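Local coordinates for tartronic semialdehyde reductase (Salmonella typhimurium, PDB 1YB4) that catalyses the reversible NAD(P)H-dependent reduction of tartronate semialdehyde (2-hydroxy-3-oxopropanoate) to (R)-glycerate, at the interface of chains A and B. Residues are numbered along the deposited sequence; one frame, centred on the assembly and turned at random. Chains: chain A/B, tartronic semialdehyde reductase.

The interface of chains A and B. Residues chain A 184, 188, 258, 261-262, 265; chain B 257-258, 261.
A:Glu188 takes the backbone N-H of B:Asn258 on the syn lone pair of its carboxylate oxygen OE2, with OE2 2.8 Å from N and a fairly straight 160° at the hydrogen. The acceptor belongs to the long helix 167-195 of this HIBADH-family reductase, and the N-H lies in the first turn of helix 257-270 of the other subunit. A carboxylate at this N-terminal end would be expected to interact well with the helix dipole. A:Glu188 gets there with its chain extended beyond CG, and its carboxylate also lies against the ring of B:Pro257, where CD of the acid is 3.8 Å from the proline CD.

Next to this bond the two copies of Asn258 meet tip to tip across the two-fold symmetric interface. Their amide planes are only 7° apart and stack, with A:Asn258 CG 3.4 Å from B:Asn258 CG. The opposite face of the B:Asn258 amide is covered by A:Glu184, whose chain bends at chi2 to lay its carboxylate over that face, OE1 near ND2 and the planes 39° apart; the amide is thus sandwiched between A:Asn258 and A:Glu184. Water 1 links the groups: B:Asn258 ND2 is 2.8 Å from it, nearly straight at the hydrogen, and A:Glu184 OE1 also contacts it. The methyl CG2 of A:Thr261 lies 3.6 Å from B:Asn258 OD1, and A:Cys262 SG sits farther back behind the amide nitrogen.

Both threonines turn OG1 toward water 2, which thus joins the two helices beside the amide stack. A:Thr261 OG1 is 2.7 Å from this water, which A:Asn258 OD1 also contacts; the link to B:Asn258 OD1 is weak. In the second shell, B:Thr261 OG1 donates to the carbonyl O of B:Pro257 one turn back, at 3.1 Å. That bond ties the threonine hydroxyl to the first turn of its own helix, while A:Leu265 makes a looser apolar approach to the ring of B:Pro257.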
# COMPACT_ATOMS: atom_id res chain seq x y z
N GLU A 184 10.47 8.99 -1.63
CA GLU A 184 9.63 8.51 -0.54
C GLU A 184 10.45 7.63 0.40
O GLU A 184 10.27 7.66 1.62
CB GLU A 184 8.44 7.75 -1.11
CG GLU A 184 7.24 7.63 -0.17
CD GLU A 184 7.36 6.47 0.81
OE1 GLU A 184 8.18 5.56 0.56
OE2 GLU A 184 6.62 6.47 1.82
N GLU A 188 10.91 8.05 4.52
CA GLU A 188 10.53 7.07 5.53
C GLU A 188 11.69 6.72 6.45
O GLU A 188 11.51 6.54 7.65
CB GLU A 188 10.00 5.79 4.86
CG GLU A 188 8.54 5.87 4.44
CD GLU A 188 7.97 4.53 3.99
OE1 GLU A 188 8.33 3.47 4.56
OE2 GLU A 188 7.11 4.54 3.07
N ASN A 258 3.92 0.57 -4.89
CA ASN A 258 4.49 1.76 -4.27
C ASN A 258 4.32 3.03 -5.12
O ASN A 258 4.25 4.13 -4.58
CB ASN A 258 5.95 1.51 -3.86
CG ASN A 258 6.06 0.60 -2.63
OD1 ASN A 258 5.06 0.35 -1.93
ND2 ASN A 258 7.26 0.12 -2.35
N THR A 261 0.87 4.14 -4.15
CA THR A 261 0.91 4.81 -2.86
C THR A 261 1.55 6.19 -2.96
O THR A 261 1.03 7.14 -2.40
CB THR A 261 1.72 4.02 -1.80
OG1 THR A 261 1.20 2.69 -1.70
CG2 THR A 261 1.62 4.70 -0.44
N CYS A 262 2.68 6.29 -3.65
CA CYS A 262 3.36 7.58 -3.78
C CYS A 262 2.42 8.65 -4.32
O CYS A 262 2.47 9.80 -3.87
CB CYS A 262 4.58 7.48 -4.69
SG CYS A 262 6.05 6.90 -3.80
N LEU A 265 0.29 9.74 -1.49
CA LEU A 265 1.03 10.55 -0.53
C LEU A 265 1.16 11.99 -1.09
O LEU A 265 1.11 12.96 -0.33
CB LEU A 265 2.42 9.93 -0.28
CG LEU A 265 2.48 8.58 0.45
CD1 LEU A 265 3.92 8.09 0.48
CD2 LEU A 265 1.95 8.70 1.86
N PRO B 257 4.44 3.36 5.06
CA PRO B 257 3.66 2.69 4.00
C PRO B 257 4.42 1.83 3.02
O PRO B 257 3.96 0.75 2.69
CB PRO B 257 2.94 3.84 3.33
CG PRO B 257 3.88 4.99 3.52
CD PRO B 257 4.33 4.82 4.93
N ASN B 258 5.58 2.27 2.55
CA ASN B 258 6.30 1.45 1.58
C ASN B 258 7.20 0.36 2.20
O ASN B 258 7.53 -0.63 1.56
CB ASN B 258 7.05 2.37 0.60
CG ASN B 258 6.09 3.08 -0.37
OD1 ASN B 258 4.89 3.14 -0.12
ND2 ASN B 258 6.62 3.61 -1.46
N THR B 261 4.70 -2.51 2.76
CA THR B 261 4.43 -3.20 1.51
C THR B 261 5.62 -4.05 1.08
O THR B 261 5.44 -5.18 0.66
CB THR B 261 4.11 -2.23 0.37
OG1 THR B 261 2.98 -1.43 0.74
CG2 THR B 261 3.79 -3.00 -0.92
O HOH W 1 9.44 3.70 -1.74
O HOH W 2 2.80 0.66 -0.86